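Local coordinates for protein signal recognition particle receptor subunit beta (PDB 2FH5) that binds GTP as the beta subunit of the signal recognition particle receptor, which helps target nascent secretory proteins to the endoplasmic reticulum membrane, at residues D60-H64 with E65-F69; K134-Q137 with Q138-K142; K142-N145 with T146-V149. All coordinates share one frame; numbering follows the deposited sequence.

Overall arrangement
Contact 1 lies at the nucleotide: segment 60-64 leaves the end of strand 55-60, meets the gamma-phosphate of GTP through Gly-63, and runs into helix 65-75. Contacts 2 and 3 follow each other along helix 133-150 and share Lys-142, their centres about 11 Å apart. Contact 1 is about 23 Å from either of them, centre to centre, and its nearest atoms remain about 12 Å from contact 2 and about 10 Å from contact 3. Between the two regions lies helix 91-110, whose Phe-101 meets Arg-68 and Phe-69 of contact 1, while Phe-91, Val-98, Ala-99, Tyr-103 and Leu-106 receive side chains of contacts 2 and 3. The side chain of Ile-136 is still about 12 Å from GTP.

Contact 1. Residues D60-H64 with E65-F69; sequences DLPGH and ESLRF. With GTP (guanosine-5'-triphosphate), chain D.
Arg-68 reaches back from the first turn of helix 65-75 and grips Gly-63 O side-on, in the segment that corresponds to the DxxG motif and switch II of small GTPases. The carbonyl oxygen lies in the guanidinium plane and takes two bonds, from Arg-68 NH2 at 2.8 Å and from NE at 3.0 Å; NH2 approaches almost along the C=O axis, NE from above the carbonyl plane. CG sits between the backbone N and carbonyl carbon, and a bend at chi3 (60°) helps turn the guanidinium back to this oxygen. Phe-101 of helix 91-110 adds a cation-pi contact to the same group.

The imidazole of His-64 has a neighbour over one face and another at its edge. Glu-65 lies over the face, its OE2 near the rim, 3.3 Å from His-64 CD2, and its CG 4.1 Å from the ring centroid in a CH-pi contact; carboxylate and ring planes are 74° apart. At the edge, His-64 ND1 and Ser-66 OG are hydrogen-bonded at 3.1 Å. His-64 O accepts from both Leu-67 N and Arg-68 N, tying the loop to the start of the helix.

On the apolar side, Leu-67 crosses Pro-62 at about a right angle, CD1 resting 3.8 Å from Pro-62 CB. Gly-63 is used at both ends of its backbone: its carbonyl is held by Arg-68, while Gly-63 N donates to O3G of the GTP gamma-phosphate at 2.8 Å, with an N-H...O angle of 141°.

Contact 2. Residues K134-Q137 with Q138-K142; sequences KLIQ and QQLEK
Gln-137 and Glu-141, one helical turn apart, meet through a side-chain hydrogen bond from NE2 to OE2, 3.0 Å long and nearly straight at 161°. The donor keeps the carboxylate oxygen in its own amide plane but meets OE2 from above the carboxylate plane; the two planes stand 84° apart. Gln-137 reaches across with CG anti to the backbone N (chi1 -170°) and the chain extended beyond it.

Beside this pair, Ile-136 and Leu-140 lie alongside each other and point the same way, with CG2 of Ile-136 3.6 Å from CD1 of Leu-140. Leu-135 CD1 rests against Gln-139 CG at 3.9 Å, again side by side, and also touches Gln-138 OE1.

Regular i to i+4 backbone bonds of helix 133-150 set these spacings. Further out, Ile-136 packs on Phe-91, and Leu-140 on Val-98 and Ala-99, of helix 91-110, on the flank of the P-loop NTPase fold. Glu-141 OE2 also accepts from Phe-177 N in a loop. One carboxylate oxygen therefore takes two N-H donors, which probably favours the ionised glutamate and fastens that loop to the helix.

Contact 3. Residues K142-N145 with T146-V149; sequences KELN and TLRV
Asn-145 turns its amide oxygen to the guanidinium of Arg-148, one turn further along the helix. NH2 of Arg-148 donates to OD1 of Asn-145 at 2.7 Å, almost in line with the side-chain C=O, while the oxygen sits 27° out of the guanidinium plane; NE adds a weak bond to the same atom. The amide and guanidinium planes are 50° apart. Arg-148 leaves the backbone with CG between N and the carbonyl carbon (chi1 53°), passing close to Leu-144 O and Asn-145 O, then extends straight to NE.

This pair lies towards the C-terminal end of helix 133-150, a peripheral helix of the P-loop GTPase fold. OD1 of Asn-145 also accepts from Phe-175 N, and the guanidinium donates to the carbonyls of Leu-168, Lys-170 and Lys-173; these bonds link the helix to the loop that carries those residues.

Thr-146 continues the helix less regularly. Its amide makes only weak bonds, to Lys-142 O at 3.5 Å and to Glu-143 O at 3.2 Å, whereas Leu-147 N and Arg-148 N make regular i to i+4 bonds to Glu-143 O and Leu-144 O. Leu-144 and Leu-147 approach loosely, Leu-144 CD2 to Leu-147 CD1 4.4 Å; both pack on helix 91-110, Leu-147 against Ala-99 and Leu-144 against Tyr-103 and Leu-106.

Contact 1. Residues D60-H64 with E65-F69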
ATOM      1  N   ASP B  60      -5.240  -0.908   6.632  1.00 43.61           N
ATOM      2  CA  ASP B  60      -4.742  -1.168   5.282  1.00 42.18           C
ATOM      3  C   ASP B  60      -4.016  -2.500   5.291  1.00 38.73           C
ATOM      4  O   ASP B  60      -3.015  -2.619   5.958  1.00 43.21           O
ATOM      5  CB  ASP B  60      -3.800  -0.007   4.897  1.00 45.67           C
ATOM      6  CG  ASP B  60      -2.956  -0.274   3.625  1.00 53.98           C
ATOM      7  OD1 ASP B  60      -3.444  -0.923   2.676  1.00 50.61           O
ATOM      8  OD2 ASP B  60      -1.783   0.200   3.572  1.00 62.89           O
ATOM      9  N   LEU B  61      -4.501  -3.497   4.554  1.00 40.33           N
ATOM     10  CA  LEU B  61      -3.840  -4.823   4.543  1.00 38.55           C
ATOM     11  C   LEU B  61      -3.020  -5.104   3.283  1.00 40.45           C
ATOM     12  O   LEU B  61      -3.474  -4.885   2.179  1.00 42.91           O
ATOM     13  CB  LEU B  61      -4.866  -5.960   4.742  1.00 34.82           C
ATOM     14  CG  LEU B  61      -5.720  -5.952   6.033  1.00 40.36           C
ATOM     15  CD1 LEU B  61      -6.611  -7.184   6.110  1.00 35.60           C
ATOM     16  CD2 LEU B  61      -4.809  -5.912   7.254  1.00 36.60           C
ATOM     17  N   PRO B  62      -1.785  -5.600   3.448  1.00 42.30           N
ATOM     18  CA  PRO B  62      -0.920  -5.903   2.306  1.00 38.58           C
ATOM     19  C   PRO B  62      -1.600  -6.839   1.299  1.00 40.80           C
ATOM     20  O   PRO B  62      -2.245  -7.807   1.684  1.00 44.02           O
ATOM     21  CB  PRO B  62       0.288  -6.578   2.954  1.00 35.80           C
ATOM     22  CG  PRO B  62       0.281  -6.108   4.341  1.00 40.27           C
ATOM     23  CD  PRO B  62      -1.180  -6.076   4.700  1.00 40.25           C
ATOM     24  N   GLY B  63      -1.433  -6.572   0.012  1.00 39.39           N
ATOM     25  CA  GLY B  63      -2.042  -7.430  -0.976  1.00 39.72           C
ATOM     26  C   GLY B  63      -1.189  -8.606  -1.424  1.00 40.57           C
ATOM     27  O   GLY B  63      -1.672  -9.500  -2.137  1.00 38.00           O
ATOM     28  N   HIS B  64       0.077  -8.626  -1.021  1.00 41.97           N
ATOM     29  CA  HIS B  64       0.928  -9.723  -1.435  1.00 46.48           C
ATOM     30  C   HIS B  64       0.323 -11.090  -1.055  1.00 47.48           C
ATOM     31  O   HIS B  64      -0.196 -11.267   0.041  1.00 44.46           O
ATOM     32  CB  HIS B  64       2.333  -9.570  -0.849  1.00 46.56           C
ATOM     33  CG  HIS B  64       3.369 -10.316  -1.625  1.00 52.11           C
ATOM     34  ND1 HIS B  64       3.862 -11.541  -1.227  1.00 58.79           N
ATOM     35  CD2 HIS B  64       3.897 -10.080  -2.852  1.00 53.81           C
ATOM     36  CE1 HIS B  64       4.641 -12.032  -2.176  1.00 57.14           C
ATOM     37  NE2 HIS B  64       4.678 -11.166  -3.175  1.00 57.88           N
ATOM     38  N   GLU B  65       0.375 -12.034  -1.993  1.00 49.03           N
ATOM     39  CA  GLU B  65      -0.148 -13.397  -1.815  1.00 52.38           C
ATOM     40  C   GLU B  65       0.330 -14.066  -0.535  1.00 51.25           C
ATOM     41  O   GLU B  65      -0.439 -14.719   0.141  1.00 56.75           O
ATOM     42  CB  GLU B  65       0.257 -14.266  -3.017  1.00 56.13           C
ATOM     43  CG  GLU B  65       1.449 -13.676  -3.857  1.00 69.58           C
ATOM     44  CD  GLU B  65       1.027 -12.541  -4.840  1.00 74.40           C
ATOM     45  OE1 GLU B  65       0.245 -12.814  -5.791  1.00 79.73           O
ATOM     46  OE2 GLU B  65       1.474 -11.381  -4.672  1.00 64.04           O
ATOM     47  N   SER B  66       1.602 -13.888  -0.195  1.00 51.31           N
ATOM     48  CA  SER B  66       2.168 -14.502   0.993  1.00 52.12           C
ATOM     49  C   SER B  66       1.674 -13.904   2.285  1.00 51.71           C
ATOM     50  O   SER B  66       1.968 -14.439   3.347  1.00 55.18           O
ATOM     51  CB  SER B  66       3.701 -14.406   0.987  1.00 56.15           C
ATOM     52  OG  SER B  66       4.142 -13.115   1.409  1.00 63.22           O
ATOM     53  N   LEU B  67       0.926 -12.809   2.218  1.00 49.40           N
ATOM     54  CA  LEU B  67       0.439 -12.157   3.441  1.00 45.80           C
ATOM     55  C   LEU B  67      -1.044 -11.843   3.477  1.00 45.33           C
ATOM     56  O   LEU B  67      -1.588 -11.593   4.537  1.00 46.44           O
ATOM     57  CB  LEU B  67       1.140 -10.821   3.630  1.00 47.45           C
ATOM     58  CG  LEU B  67       2.642 -10.666   3.763  1.00 49.02           C
ATOM     59  CD1 LEU B  67       2.993  -9.188   3.600  1.00 47.00           C
ATOM     60  CD2 LEU B  67       3.079 -11.191   5.131  1.00 52.82           C
ATOM     61  N   ARG B  68      -1.695 -11.827   2.324  1.00 47.30           N
ATOM     62  CA  ARG B  68      -3.086 -11.419   2.282  1.00 48.89           C
ATOM     63  C   ARG B  68      -4.040 -12.173   3.189  1.00 48.82           C
ATOM     64  O   ARG B  68      -4.801 -11.545   3.928  1.00 50.73           O
ATOM     65  CB  ARG B  68      -3.607 -11.418   0.832  1.00 45.85           C
ATOM     66  CG  ARG B  68      -3.719 -12.793   0.211  1.00 44.49           C
ATOM     67  CD  ARG B  68      -4.326 -12.735  -1.170  1.00 43.40           C
ATOM     68  NE  ARG B  68      -3.523 -11.915  -2.051  1.00 48.45           N
ATOM     69  CZ  ARG B  68      -3.423 -12.101  -3.358  1.00 50.10           C
ATOM     70  NH1 ARG B  68      -4.084 -13.095  -3.934  1.00 46.08           N
ATOM     71  NH2 ARG B  68      -2.668 -11.282  -4.083  1.00 49.12           N
ATOM     72  N   PHE B  69      -4.001 -13.502   3.160  1.00 51.43           N
ATOM     73  CA  PHE B  69      -4.925 -14.290   3.986  1.00 54.85           C
ATOM     74  C   PHE B  69      -4.517 -14.382   5.441  1.00 55.36           C
ATOM     75  O   PHE B  69      -5.361 -14.342   6.330  1.00 58.67           O
ATOM     76  CB  PHE B  69      -5.100 -15.685   3.396  1.00 50.86           C
ATOM     77  CG  PHE B  69      -5.582 -15.661   1.991  1.00 50.71           C
ATOM     78  CD1 PHE B  69      -6.833 -15.114   1.685  1.00 53.75           C
ATOM     79  CD2 PHE B  69      -4.767 -16.114   0.956  1.00 51.86           C
ATOM     80  CE1 PHE B  69      -7.268 -15.011   0.360  1.00 51.87           C
ATOM     81  CE2 PHE B  69      -5.187 -16.020  -0.380  1.00 50.76           C
ATOM     82  CZ  PHE B  69      -6.441 -15.467  -0.675  1.00 52.16           C
TER
HETATM   83  PG  GTP D 301       0.227  -3.320  -1.930  1.00 36.00           P
HETATM   84  O1G GTP D 301       1.217  -4.027  -2.722  1.00 39.61           O
HETATM   85  O2G GTP D 301       0.812  -2.626  -0.743  1.00 37.02           O
HETATM   86  O3G GTP D 301      -0.923  -4.266  -1.522  1.00 49.85           O
HETATM   87  O3B GTP D 301      -0.325  -2.103  -3.022  1.00 40.04           O
HETATM   88  PB  GTP D 301      -1.382  -1.034  -2.727  1.00 38.06           P
HETATM   89  O1B GTP D 301      -2.740  -1.523  -3.113  1.00 41.06           O
HETATM   90  O2B GTP D 301      -1.359  -0.510  -1.305  1.00 40.34           O
HETATM   91  O3A GTP D 301      -0.932   0.064  -3.798  1.00 39.75           O
HETATM   92  PA  GTP D 301      -0.534   1.572  -3.582  1.00 36.81           P
HETATM   93  O1A GTP D 301      -1.490   2.282  -2.792  1.00 36.06           O
HETATM   94  O2A GTP D 301       0.861   1.667  -3.028  1.00 34.64           O
HETATM   95  O5' GTP D 301      -0.669   2.035  -5.091  1.00 35.00           O
HETATM   96  C5' GTP D 301       0.197   1.456  -6.052  1.00 33.36           C
HETATM   97  C4' GTP D 301       0.546   2.500  -7.111  1.00 33.45           C
HETATM   98  O4' GTP D 301      -0.641   2.970  -7.786  1.00 34.43           O
HETATM   99  C3' GTP D 301       1.200   3.768  -6.550  1.00 38.55           C
HETATM  100  O3' GTP D 301       2.251   4.245  -7.438  1.00 44.29           O
HETATM  101  C2' GTP D 301       0.052   4.731  -6.457  1.00 38.28           C
HETATM  102  O2' GTP D 301       0.416   6.123  -6.358  1.00 39.69           O
HETATM  103  C1' GTP D 301      -0.807   4.381  -7.673  1.00 35.12           C
HETATM  104  N9  GTP D 301      -2.228   4.621  -7.500  1.00 42.72           N
HETATM  105  C8  GTP D 301      -3.008   4.237  -6.404  1.00 39.50           C
HETATM  106  N7  GTP D 301      -4.272   4.612  -6.580  1.00 44.55           N
HETATM  107  C5  GTP D 301      -4.328   5.262  -7.832  1.00 45.67           C
HETATM  108  C6  GTP D 301      -5.365   5.864  -8.569  1.00 44.49           C
HETATM  109  O6  GTP D 301      -6.546   5.977  -8.300  1.00 45.32           O
HETATM  110  N1  GTP D 301      -5.027   6.436  -9.825  1.00 43.92           N
HETATM  111  C2  GTP D 301      -3.743   6.425 -10.337  1.00 43.05           C
HETATM  112  N2  GTP D 301      -3.504   7.014 -11.541  1.00 36.06           N
HETATM  113  N3  GTP D 301      -2.748   5.834  -9.623  1.00 44.60           N
HETATM  114  C4  GTP D 301      -3.047   5.268  -8.388  1.00 43.84           C

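Contact 2. Residues K134-Q137 with Q138-K142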
ATOM      1  N   LYS B 134     -19.742  -0.777 -13.302  1.00 56.50           N
ATOM      2  CA  LYS B 134     -20.822  -1.598 -13.830  1.00 56.49           C
ATOM      3  C   LYS B 134     -20.207  -2.789 -14.566  1.00 52.04           C
ATOM      4  O   LYS B 134     -20.570  -3.943 -14.315  1.00 50.16           O
ATOM      5  CB  LYS B 134     -21.697  -0.748 -14.760  1.00 61.56           C
ATOM      6  CG  LYS B 134     -22.892  -1.453 -15.386  1.00 66.97           C
ATOM      7  CD  LYS B 134     -23.841  -0.411 -16.000  1.00 73.55           C
ATOM      8  CE  LYS B 134     -24.949  -1.038 -16.836  1.00 75.71           C
ATOM      9  NZ  LYS B 134     -24.429  -1.705 -18.066  1.00 78.22           N
ATOM     10  N   LEU B 135     -19.258  -2.519 -15.454  1.00 51.45           N
ATOM     11  CA  LEU B 135     -18.601  -3.597 -16.193  1.00 53.17           C
ATOM     12  C   LEU B 135     -17.770  -4.529 -15.294  1.00 52.87           C
ATOM     13  O   LEU B 135     -17.666  -5.737 -15.543  1.00 53.71           O
ATOM     14  CB  LEU B 135     -17.707  -3.025 -17.285  1.00 54.47           C
ATOM     15  CG  LEU B 135     -16.896  -4.062 -18.080  1.00 60.79           C
ATOM     16  CD1 LEU B 135     -17.796  -5.084 -18.754  1.00 59.04           C
ATOM     17  CD2 LEU B 135     -16.080  -3.324 -19.132  1.00 67.29           C
ATOM     18  N   ILE B 136     -17.178  -3.979 -14.243  1.00 52.33           N
ATOM     19  CA  ILE B 136     -16.380  -4.812 -13.355  1.00 52.13           C
ATOM     20  C   ILE B 136     -17.304  -5.765 -12.595  1.00 50.76           C
ATOM     21  O   ILE B 136     -16.970  -6.942 -12.413  1.00 51.06           O
ATOM     22  CB  ILE B 136     -15.529  -3.924 -12.412  1.00 50.75           C
ATOM     23  CG1 ILE B 136     -14.339  -3.389 -13.214  1.00 46.29           C
ATOM     24  CG2 ILE B 136     -15.078  -4.701 -11.164  1.00 39.94           C
ATOM     25  CD1 ILE B 136     -13.629  -2.250 -12.546  1.00 49.20           C
ATOM     26  N   GLN B 137     -18.469  -5.269 -12.179  1.00 46.92           N
ATOM     27  CA  GLN B 137     -19.419  -6.118 -11.475  1.00 49.06           C
ATOM     28  C   GLN B 137     -19.868  -7.264 -12.376  1.00 48.25           C
ATOM     29  O   GLN B 137     -19.920  -8.422 -11.949  1.00 46.64           O
ATOM     30  CB  GLN B 137     -20.663  -5.351 -11.051  1.00 48.98           C
ATOM     31  CG  GLN B 137     -21.501  -6.204 -10.131  1.00 57.17           C
ATOM     32  CD  GLN B 137     -22.880  -5.653  -9.853  1.00 58.83           C
ATOM     33  OE1 GLN B 137     -23.069  -4.448  -9.701  1.00 58.06           O
ATOM     34  NE2 GLN B 137     -23.854  -6.549  -9.759  1.00 55.41           N
ATOM     35  N   GLN B 138     -20.183  -6.931 -13.624  1.00 48.06           N
ATOM     36  CA  GLN B 138     -20.631  -7.931 -14.579  1.00 53.86           C
ATOM     37  C   GLN B 138     -19.569  -9.012 -14.798  1.00 52.76           C
ATOM     38  O   GLN B 138     -19.873 -10.200 -14.682  1.00 55.01           O
ATOM     39  CB  GLN B 138     -21.015  -7.272 -15.914  1.00 58.93           C
ATOM     40  CG  GLN B 138     -21.052  -8.250 -17.097  1.00 69.27           C
ATOM     41  CD  GLN B 138     -21.537  -7.618 -18.406  1.00 77.98           C
ATOM     42  OE1 GLN B 138     -21.286  -6.436 -18.675  1.00 80.30           O
ATOM     43  NE2 GLN B 138     -22.222  -8.418 -19.233  1.00 79.16           N
ATOM     44  N   GLN B 139     -18.331  -8.618 -15.098  1.00 49.79           N
ATOM     45  CA  GLN B 139     -17.278  -9.608 -15.319  1.00 46.71           C
ATOM     46  C   GLN B 139     -16.927 -10.401 -14.052  1.00 45.22           C
ATOM     47  O   GLN B 139     -16.580 -11.581 -14.124  1.00 43.25           O
ATOM     48  CB  GLN B 139     -16.043  -8.931 -15.895  1.00 52.96           C
ATOM     49  CG  GLN B 139     -16.291  -8.349 -17.276  1.00 64.84           C
ATOM     50  CD  GLN B 139     -16.802  -9.402 -18.262  1.00 74.42           C
ATOM     51  OE1 GLN B 139     -16.082 -10.358 -18.600  1.00 71.06           O
ATOM     52  NE2 GLN B 139     -18.058  -9.241 -18.720  1.00 73.42           N
ATOM     53  N   LEU B 140     -17.026  -9.780 -12.886  1.00 40.59           N
ATOM     54  CA  LEU B 140     -16.739 -10.531 -11.669  1.00 45.57           C
ATOM     55  C   LEU B 140     -17.820 -11.574 -11.378  1.00 49.22           C
ATOM     56  O   LEU B 140     -17.510 -12.662 -10.881  1.00 50.05           O
ATOM     57  CB  LEU B 140     -16.610  -9.604 -10.472  1.00 43.31           C
ATOM     58  CG  LEU B 140     -15.256  -8.933 -10.388  1.00 43.60           C
ATOM     59  CD1 LEU B 140     -15.359  -7.816  -9.379  1.00 42.77           C
ATOM     60  CD2 LEU B 140     -14.189  -9.984 -10.027  1.00 38.49           C
ATOM     61  N   GLU B 141     -19.083 -11.249 -11.667  1.00 47.27           N
ATOM     62  CA  GLU B 141     -20.162 -12.215 -11.436  1.00 50.87           C
ATOM     63  C   GLU B 141     -19.953 -13.410 -12.365  1.00 47.03           C
ATOM     64  O   GLU B 141     -19.979 -14.564 -11.936  1.00 41.74           O
ATOM     65  CB  GLU B 141     -21.536 -11.572 -11.682  1.00 47.63           C
ATOM     66  CG  GLU B 141     -21.810 -10.445 -10.704  1.00 54.72           C
ATOM     67  CD  GLU B 141     -23.214  -9.873 -10.781  1.00 55.00           C
ATOM     68  OE1 GLU B 141     -23.754  -9.743 -11.900  1.00 56.83           O
ATOM     69  OE2 GLU B 141     -23.766  -9.529  -9.713  1.00 54.01           O
ATOM     70  N   LYS B 142     -19.714 -13.122 -13.639  1.00 48.56           N
ATOM     71  CA  LYS B 142     -19.486 -14.177 -14.610  1.00 50.65           C
ATOM     72  C   LYS B 142     -18.319 -15.069 -14.163  1.00 50.88           C
ATOM     73  O   LYS B 142     -18.370 -16.285 -14.285  1.00 56.22           O
ATOM     74  CB  LYS B 142     -19.215 -13.546 -15.977  1.00 54.29           C
ATOM     75  CG  LYS B 142     -18.604 -14.490 -17.013  1.00 64.73           C
ATOM     76  CD  LYS B 142     -18.351 -13.780 -18.350  1.00 67.75           C
ATOM     77  CE  LYS B 142     -17.695 -14.728 -19.365  1.00 74.31           C
ATOM     78  NZ  LYS B 142     -17.423 -14.080 -20.688  1.00 73.09           N
TER

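Contact 3. Residues K142-N145 with T146-V149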
ATOM      1  N   LYS B 142     -19.714 -13.122 -13.639  1.00 48.56           N
ATOM      2  CA  LYS B 142     -19.486 -14.177 -14.610  1.00 50.65           C
ATOM      3  C   LYS B 142     -18.319 -15.069 -14.163  1.00 50.88           C
ATOM      4  O   LYS B 142     -18.370 -16.285 -14.285  1.00 56.22           O
ATOM      5  CB  LYS B 142     -19.215 -13.546 -15.977  1.00 54.29           C
ATOM      6  CG  LYS B 142     -18.604 -14.490 -17.013  1.00 64.73           C
ATOM      7  CD  LYS B 142     -18.351 -13.780 -18.350  1.00 67.75           C
ATOM      8  CE  LYS B 142     -17.695 -14.728 -19.365  1.00 74.31           C
ATOM      9  NZ  LYS B 142     -17.423 -14.080 -20.688  1.00 73.09           N
ATOM     10  N   GLU B 143     -17.276 -14.459 -13.615  1.00 52.71           N
ATOM     11  CA  GLU B 143     -16.097 -15.190 -13.168  1.00 49.50           C
ATOM     12  C   GLU B 143     -16.294 -15.971 -11.857  1.00 47.91           C
ATOM     13  O   GLU B 143     -15.800 -17.078 -11.704  1.00 43.47           O
ATOM     14  CB  GLU B 143     -14.940 -14.207 -13.018  1.00 56.55           C
ATOM     15  CG  GLU B 143     -13.592 -14.862 -12.877  1.00 61.94           C
ATOM     16  CD  GLU B 143     -13.122 -15.474 -14.181  1.00 67.12           C
ATOM     17  OE1 GLU B 143     -13.196 -14.775 -15.229  1.00 64.86           O
ATOM     18  OE2 GLU B 143     -12.676 -16.645 -14.143  1.00 67.51           O
ATOM     19  N   LEU B 144     -16.997 -15.397 -10.890  1.00 47.59           N
ATOM     20  CA  LEU B 144     -17.221 -16.118  -9.641  1.00 46.16           C
ATOM     21  C   LEU B 144     -18.154 -17.292  -9.965  1.00 49.47           C
ATOM     22  O   LEU B 144     -18.115 -18.348  -9.330  1.00 47.88           O
ATOM     23  CB  LEU B 144     -17.856 -15.183  -8.618  1.00 45.97           C
ATOM     24  CG  LEU B 144     -16.960 -14.020  -8.158  1.00 44.66           C
ATOM     25  CD1 LEU B 144     -17.782 -12.970  -7.458  1.00 45.81           C
ATOM     26  CD2 LEU B 144     -15.889 -14.553  -7.245  1.00 44.19           C
ATOM     27  N   ASN B 145     -18.980 -17.101 -10.989  1.00 48.88           N
ATOM     28  CA  ASN B 145     -19.901 -18.136 -11.400  1.00 47.27           C
ATOM     29  C   ASN B 145     -19.179 -19.378 -11.847  1.00 44.16           C
ATOM     30  O   ASN B 145     -19.668 -20.475 -11.646  1.00 45.56           O
ATOM     31  CB  ASN B 145     -20.813 -17.666 -12.527  1.00 47.01           C
ATOM     32  CG  ASN B 145     -21.829 -18.717 -12.894  1.00 49.33           C
ATOM     33  OD1 ASN B 145     -22.622 -19.161 -12.049  1.00 46.42           O
ATOM     34  ND2 ASN B 145     -21.804 -19.140 -14.145  1.00 52.52           N
ATOM     35  N   THR B 146     -18.020 -19.225 -12.472  1.00 47.48           N
ATOM     36  CA  THR B 146     -17.269 -20.409 -12.895  1.00 48.16           C
ATOM     37  C   THR B 146     -16.447 -20.939 -11.736  1.00 45.82           C
ATOM     38  O   THR B 146     -16.320 -22.142 -11.569  1.00 46.58           O
ATOM     39  CB  THR B 146     -16.312 -20.121 -14.066  1.00 50.17           C
ATOM     40  OG1 THR B 146     -17.072 -19.760 -15.220  1.00 56.93           O
ATOM     41  CG2 THR B 146     -15.498 -21.354 -14.402  1.00 53.62           C
ATOM     42  N   LEU B 147     -15.906 -20.034 -10.929  1.00 46.14           N
ATOM     43  CA  LEU B 147     -15.085 -20.431  -9.787  1.00 50.82           C
ATOM     44  C   LEU B 147     -15.783 -21.311  -8.756  1.00 52.38           C
ATOM     45  O   LEU B 147     -15.156 -22.207  -8.211  1.00 54.42           O
ATOM     46  CB  LEU B 147     -14.514 -19.205  -9.064  1.00 52.00           C
ATOM     47  CG  LEU B 147     -13.172 -18.641  -9.514  1.00 50.87           C
ATOM     48  CD1 LEU B 147     -12.895 -17.404  -8.706  1.00 44.93           C
ATOM     49  CD2 LEU B 147     -12.055 -19.684  -9.312  1.00 45.35           C
ATOM     50  N   ARG B 148     -17.056 -21.062  -8.464  1.00 51.63           N
ATOM     51  CA  ARG B 148     -17.730 -21.896  -7.478  1.00 53.32           C
ATOM     52  C   ARG B 148     -17.888 -23.334  -7.957  1.00 53.87           C
ATOM     53  O   ARG B 148     -18.209 -24.225  -7.171  1.00 59.42           O
ATOM     54  CB  ARG B 148     -19.082 -21.298  -7.096  1.00 50.96           C
ATOM     55  CG  ARG B 148     -19.931 -21.001  -8.247  1.00 52.21           C
ATOM     56  CD  ARG B 148     -21.256 -20.380  -7.834  1.00 52.56           C
ATOM     57  NE  ARG B 148     -22.126 -20.316  -9.010  1.00 53.82           N
ATOM     58  CZ  ARG B 148     -23.438 -20.159  -8.963  1.00 52.88           C
ATOM     59  NH1 ARG B 148     -24.039 -20.043  -7.793  1.00 48.67           N
ATOM     60  NH2 ARG B 148     -24.139 -20.122 -10.090  1.00 51.71           N
ATOM     61  N   VAL B 149     -17.656 -23.572  -9.243  1.00 55.91           N
ATOM     62  CA  VAL B 149     -17.730 -24.927  -9.784  1.00 55.73           C
ATOM     63  C   VAL B 149     -16.312 -25.510  -9.884  1.00 57.74           C
ATOM     64  O   VAL B 149     -16.055 -26.613  -9.411  1.00 56.33           O
ATOM     65  CB  VAL B 149     -18.379 -24.953 -11.188  1.00 56.74           C
ATOM     66  CG1 VAL B 149     -18.424 -26.383 -11.724  1.00 57.47           C
ATOM     67  CG2 VAL B 149     -19.755 -24.364 -11.122  1.00 53.84           C
TER